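PDB 2FNU: UDP-4-amino-4,6-dideoxy-N-acetyl-beta-L-altrosamine transaminase from Helicobacter pylori, which catalyses the PLP-dependent transamination of a UDP-linked 4-keto sugar, the second step in making pseudaminic acid, the sialic-acid-like sugar that modifies flagellin. Local coordinates for residues B[316-321]-B[336-341]; B[68-73]-B[94-99]. One frame throughout, in Å; residues are numbered along the deposited sequence.

Contact 1. Residues B[316-321]-B[336-341]; sequences YKPIYQ and SAEDFY. With UD1 (uridine-diphosphate-N-acetylglucosamine), chain F.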
# COMPACT_ATOMS: atom_id res chain seq x y z
N TYR B 316 16.56 -17.52 5.32
CA TYR B 316 16.65 -16.48 4.29
C TYR B 316 18.11 -16.28 3.93
O TYR B 316 19.00 -16.52 4.76
CB TYR B 316 16.17 -15.13 4.85
CG TYR B 316 14.71 -15.04 5.17
CD1 TYR B 316 14.26 -15.21 6.48
CD2 TYR B 316 13.77 -14.77 4.17
CE1 TYR B 316 12.90 -15.11 6.78
CE2 TYR B 316 12.40 -14.67 4.46
CZ TYR B 316 11.99 -14.86 5.77
OH TYR B 316 10.65 -14.76 6.06
N LYS B 317 18.37 -15.77 2.74
CA LYS B 317 19.70 -15.23 2.41
C LYS B 317 20.06 -14.13 3.41
O LYS B 317 19.26 -13.24 3.66
CB LYS B 317 19.68 -14.68 0.98
CG LYS B 317 20.94 -14.00 0.48
CD LYS B 317 20.76 -13.77 -1.03
CE LYS B 317 21.91 -13.06 -1.68
NZ LYS B 317 21.68 -13.07 -3.17
N PRO B 318 21.25 -14.21 4.02
CA PRO B 318 21.64 -13.13 4.93
C PRO B 318 21.53 -11.78 4.23
O PRO B 318 22.06 -11.62 3.13
CB PRO B 318 23.10 -13.48 5.28
CG PRO B 318 23.11 -15.03 5.21
CD PRO B 318 22.26 -15.30 3.98
N ILE B 319 20.85 -10.83 4.86
CA ILE B 319 20.52 -9.57 4.18
C ILE B 319 21.75 -8.81 3.70
O ILE B 319 21.74 -8.18 2.63
CB ILE B 319 19.62 -8.68 5.08
CG1 ILE B 319 18.24 -9.32 5.25
CG2 ILE B 319 19.50 -7.27 4.54
CD1 ILE B 319 17.40 -8.71 6.39
N TYR B 320 22.83 -8.89 4.47
CA TYR B 320 24.07 -8.14 4.11
C TYR B 320 24.73 -8.69 2.83
O TYR B 320 25.65 -8.06 2.32
CB TYR B 320 25.06 -8.13 5.28
CG TYR B 320 25.46 -9.53 5.75
CD1 TYR B 320 24.98 -10.05 6.96
CD2 TYR B 320 26.29 -10.33 4.97
CE1 TYR B 320 25.33 -11.34 7.38
CE2 TYR B 320 26.63 -11.64 5.38
CZ TYR B 320 26.15 -12.12 6.59
OH TYR B 320 26.47 -13.40 7.01
N GLN B 321 24.28 -9.85 2.35
CA GLN B 321 24.78 -10.42 1.09
C GLN B 321 24.22 -9.73 -0.16
O GLN B 321 24.79 -9.88 -1.26
CB GLN B 321 24.45 -11.92 0.98
CG GLN B 321 25.24 -12.89 1.86
CD GLN B 321 25.08 -14.37 1.42
OE1 GLN B 321 24.59 -14.66 0.31
NE2 GLN B 321 25.52 -15.30 2.27
N SER B 336 27.24 -17.60 12.03
CA SER B 336 25.94 -18.13 12.45
C SER B 336 24.88 -17.96 11.38
O SER B 336 24.05 -18.86 11.19
CB SER B 336 25.50 -17.48 13.77
OG SER B 336 25.39 -16.07 13.65
N ALA B 337 24.92 -16.84 10.68
CA ALA B 337 23.92 -16.57 9.62
C ALA B 337 24.20 -17.39 8.37
O ALA B 337 23.29 -17.96 7.75
CB ALA B 337 23.89 -15.08 9.28
N GLU B 338 25.48 -17.44 7.97
CA GLU B 338 25.88 -18.22 6.79
C GLU B 338 25.56 -19.70 6.96
O GLU B 338 24.99 -20.33 6.05
CB GLU B 338 27.39 -18.06 6.52
CG GLU B 338 27.83 -16.61 6.25
CD GLU B 338 27.30 -16.05 4.94
OE1 GLU B 338 27.37 -16.75 3.91
OE2 GLU B 338 26.82 -14.89 4.93
N ASP B 339 25.92 -20.26 8.12
CA ASP B 339 25.65 -21.68 8.38
C ASP B 339 24.15 -21.95 8.40
O ASP B 339 23.71 -22.95 7.83
CB ASP B 339 26.26 -22.16 9.72
CG ASP B 339 27.79 -22.23 9.70
OD1 ASP B 339 28.42 -22.15 8.63
OD2 ASP B 339 28.35 -22.35 10.81
N PHE B 340 23.37 -21.06 9.03
CA PHE B 340 21.93 -21.26 9.07
C PHE B 340 21.32 -21.25 7.66
O PHE B 340 20.53 -22.12 7.29
CB PHE B 340 21.26 -20.19 9.94
CG PHE B 340 19.79 -20.43 10.14
CD1 PHE B 340 19.34 -21.22 11.19
CD2 PHE B 340 18.85 -19.88 9.26
CE1 PHE B 340 17.96 -21.46 11.35
CE2 PHE B 340 17.49 -20.10 9.42
CZ PHE B 340 17.05 -20.89 10.46
N TYR B 341 21.69 -20.23 6.88
CA TYR B 341 21.20 -20.14 5.50
C TYR B 341 21.56 -21.38 4.68
O TYR B 341 20.74 -21.91 3.95
CB TYR B 341 21.79 -18.89 4.86
CG TYR B 341 21.58 -18.71 3.38
CD1 TYR B 341 20.30 -18.73 2.82
CD2 TYR B 341 22.66 -18.44 2.55
CE1 TYR B 341 20.11 -18.52 1.44
CE2 TYR B 341 22.49 -18.22 1.17
CZ TYR B 341 21.22 -18.27 0.63
OH TYR B 341 21.05 -18.03 -0.71
C1' UD1 F . 8.57 -13.23 0.46
C2' UD1 F . 9.14 -13.98 1.68
C3' UD1 F . 8.08 -14.24 2.74
C4' UD1 F . 7.27 -12.97 3.04
C5' UD1 F . 6.76 -12.24 1.78
C6' UD1 F . 5.53 -12.91 1.18
C7' UD1 F . 11.07 -15.36 1.00
C8' UD1 F . 11.54 -16.66 0.39
N2' UD1 F . 9.76 -15.23 1.24
O1' UD1 F . 7.77 -14.11 -0.34
O3' UD1 F . 8.72 -14.68 3.97
O5' UD1 F . 7.81 -12.06 0.81
O7' UD1 F . 11.86 -14.49 1.26
N1 UD1 F . 1.58 -18.32 -2.83
C2 UD1 F . 0.22 -18.70 -2.79
N3 UD1 F . -0.73 -17.76 -2.89
C4 UD1 F . -0.44 -16.46 -3.03
C5 UD1 F . 0.89 -16.02 -3.08
C6 UD1 F . 1.91 -16.95 -2.99
O2 UD1 F . -0.08 -19.91 -2.66
O4 UD1 F . -1.36 -15.63 -3.12
C1B UD1 F . 2.61 -19.37 -2.74
C2B UD1 F . 2.89 -19.87 -4.15
O2' UD1 F . 3.01 -21.29 -4.13
C3B UD1 F . 4.21 -19.23 -4.52
C4B UD1 F . 4.90 -19.09 -3.18
O4B UD1 F . 3.85 -18.87 -2.22
O3B UD1 F . 4.99 -20.02 -5.42
C5B UD1 F . 5.85 -17.91 -3.19
O5B UD1 F . 6.45 -17.82 -1.91
PA UD1 F . 7.82 -16.98 -1.75
O1A UD1 F . 8.15 -16.90 -0.26
O2A UD1 F . 8.84 -17.56 -2.71
O3A UD1 F . 7.25 -15.57 -2.30
PB UD1 F . 7.91 -14.13 -1.95
O1B UD1 F . 9.39 -14.14 -2.31
O2B UD1 F . 6.98 -13.07 -2.51
O HOH W 1 23.28 -16.90 -1.84
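In this DegT/DnrJ/EryC1-family aminotransferase, the loop that carries Tyr316 into the active site runs on into a short 3-10 turn, 319-321, and packs along helix 335-343. Tyr341, its CG anti to the backbone N (chi1 172°), turns one ring face to the backbone of Lys317 and to Pro318. Lys317 CA stands 3.7 Å from the centroid of the Tyr341 ring and Pro318 CD 3.9 Å, two CH-pi contacts on that face. The Pro318 side chain runs across that of Tyr341 at about a right angle and sets its CG 4.1 Å from Ala337 CB, while its CB lies over a face of the Tyr320 ring. One turn back along the helix, Glu338 bends at chi2 (-68°) and brings its carboxylate up to the loop. Both donors grip the same oxygen: Tyr320 OH donates to the anti lone pair of Glu338 OE2 at 2.6 Å, and Gln321 NE2 donates, nearly straight, to the syn lone pair of Glu338 OE2 at 3.0 Å. Gln321 meets the acid tip to tip, amide and carboxylate planes only 24° apart. Lys317 leads away to a salt bridge with Glu219 of the second subunit. Tyr316 also turns from the helix, toward the sugar nucleotide and the PMP cofactor, and its OH donates a hydrogen bond of 2.8 Å to UD1 O3', which lies in the plane of the tyrosine ring.

Contact 2. Residues B[68-73]-B[94-99]; sequences SEFSAD and SGYTPV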
# COMPACT_ATOMS: atom_id res chain seq x y z
N SER B 68 10.25 7.47 16.74
CA SER B 68 11.09 8.59 17.17
C SER B 68 11.29 9.53 16.01
O SER B 68 11.26 9.11 14.85
CB SER B 68 12.47 8.08 17.60
OG SER B 68 13.26 9.18 18.07
N GLU B 69 11.50 10.82 16.31
CA GLU B 69 12.07 11.69 15.28
C GLU B 69 13.47 11.20 14.95
O GLU B 69 14.17 10.66 15.82
CB GLU B 69 12.10 13.15 15.76
CG GLU B 69 10.70 13.73 15.98
CD GLU B 69 10.65 15.24 15.84
OE1 GLU B 69 11.68 15.92 16.08
OE2 GLU B 69 9.57 15.76 15.48
N PHE B 70 13.87 11.35 13.69
CA PHE B 70 15.20 10.94 13.27
C PHE B 70 16.28 11.92 13.70
O PHE B 70 16.11 13.14 13.57
CB PHE B 70 15.28 10.75 11.76
CG PHE B 70 16.60 10.24 11.31
CD1 PHE B 70 16.91 8.88 11.38
CD2 PHE B 70 17.58 11.11 10.83
CE1 PHE B 70 18.13 8.40 10.98
CE2 PHE B 70 18.82 10.64 10.42
CZ PHE B 70 19.10 9.28 10.49
N SER B 71 17.40 11.38 14.19
CA SER B 71 18.61 12.16 14.44
C SER B 71 19.79 11.46 13.79
O SER B 71 20.00 10.26 14.01
CB SER B 71 18.89 12.28 15.94
OG SER B 71 20.14 12.91 16.15
N ALA B 72 20.60 12.22 13.05
CA ALA B 72 21.78 11.67 12.38
C ALA B 72 22.80 11.14 13.38
O ALA B 72 23.64 10.30 13.03
CB ALA B 72 22.42 12.72 11.49
N ASP B 73 22.73 11.63 14.61
CA ASP B 73 23.62 11.20 15.69
C ASP B 73 23.18 9.87 16.34
O ASP B 73 23.95 9.26 17.07
CB ASP B 73 23.72 12.29 16.75
CG ASP B 73 24.43 13.55 16.25
OD1 ASP B 73 24.15 14.63 16.80
OD2 ASP B 73 25.24 13.46 15.30
N SER B 94 14.14 4.88 6.27
CA SER B 94 13.85 5.73 7.40
C SER B 94 15.12 6.44 7.90
O SER B 94 15.07 7.15 8.90
CB SER B 94 13.19 4.92 8.52
OG SER B 94 11.98 4.36 8.02
N GLY B 95 16.24 6.22 7.21
CA GLY B 95 17.48 6.94 7.52
C GLY B 95 18.46 6.14 8.36
O GLY B 95 19.58 6.61 8.63
N TYR B 96 18.07 4.93 8.76
CA TYR B 96 18.88 4.14 9.69
C TYR B 96 19.86 3.20 9.02
O TYR B 96 19.60 2.66 7.94
CB TYR B 96 17.95 3.33 10.63
CG TYR B 96 17.19 4.23 11.58
CD1 TYR B 96 15.87 4.58 11.34
CD2 TYR B 96 17.83 4.79 12.71
CE1 TYR B 96 15.18 5.44 12.20
CE2 TYR B 96 17.14 5.64 13.58
CZ TYR B 96 15.82 5.97 13.32
OH TYR B 96 15.16 6.83 14.18
N THR B 97 21.00 3.00 9.68
CA THR B 97 21.98 1.99 9.29
C THR B 97 21.72 0.73 10.10
O THR B 97 21.75 0.78 11.33
CB THR B 97 23.40 2.50 9.59
OG1 THR B 97 23.70 3.59 8.71
CG2 THR B 97 24.45 1.40 9.40
N PRO B 98 21.42 -0.40 9.43
CA PRO B 98 21.27 -1.68 10.14
C PRO B 98 22.62 -2.18 10.63
O PRO B 98 23.60 -2.11 9.89
CB PRO B 98 20.71 -2.63 9.08
CG PRO B 98 21.14 -2.04 7.77
CD PRO B 98 21.20 -0.54 7.98
N VAL B 99 22.64 -2.70 11.85
CA VAL B 99 23.82 -3.34 12.39
C VAL B 99 23.45 -4.79 12.65
O VAL B 99 22.61 -5.07 13.50
CB VAL B 99 24.28 -2.63 13.68
CG1 VAL B 99 25.50 -3.31 14.27
CG2 VAL B 99 24.58 -1.16 13.36
O HOH W 2 12.73 7.49 13.18
O HOH W 3 17.18 8.67 15.27
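Tyr96 OH is held by two waters, one on each of its hydrogen-bonding roles. It donates to water 2, with Tyr96 OH and the water oxygen 2.7 Å apart, and that water in turn donates to Ser68 O. It accepts from water 3 at 2.9 Å from Tyr96 OH, and water 3 takes the N-H of Ser71. The two bridges tie the phenol to the loop backbone before and after Phe70, and water 2 lies in the plane of the tyrosine ring. Between them Phe70, with CG anti to its backbone N (chi1 -176°), reaches across tip to tip and turns an edge onto one face of Tyr96. This is a T-shaped pair with centroids 5.1 Å apart and planes at 72°; the leading atom, Phe70 CD1, comes within 3.7 Å of Tyr96 CZ. The ring atoms of Phe70 also meet carbonyl oxygens of the turn: Phe70 CZ is 3.3 Å from Gly95 O, and Phe70 CD1 3.5 Å from Ser94 O. Gly95 closes helix 86-93 in a Schellman motif with positive phi (100°), and Phe70 CE1 packs against its backbone. The contact thus joins the loop between helix 56-66 and strand 76-79 to the turn leading from helix 86-93 into strand 97-100, an outermost strand of the chain's mixed sheet; just before that strand, Tyr96 also packs on Ile77 of the adjacent, parallel strand 76-79.

Overall arrangement
Contact 2 closes along the chain before contact 1 opens; their centres lie 24 Å apart and their nearest atoms about 6 Å apart, without touching. Strand 97-100 links them: contact 2 sits where the chain enters it, and Ile319 and Tyr320 of contact 1 pack on its Phe100. Their relations to the active site differ. Contact 1 holds Tyr316, whose side chain comes about 3 Å from the bound PMP and about 5 Å from that of Lys183, the cofactor-attachment lysine, which carries no cofactor here. Contact 2 lies at the edge of the sheet, away from the annotated sites, the side chain of Ser94 being about 13 Å from PMP.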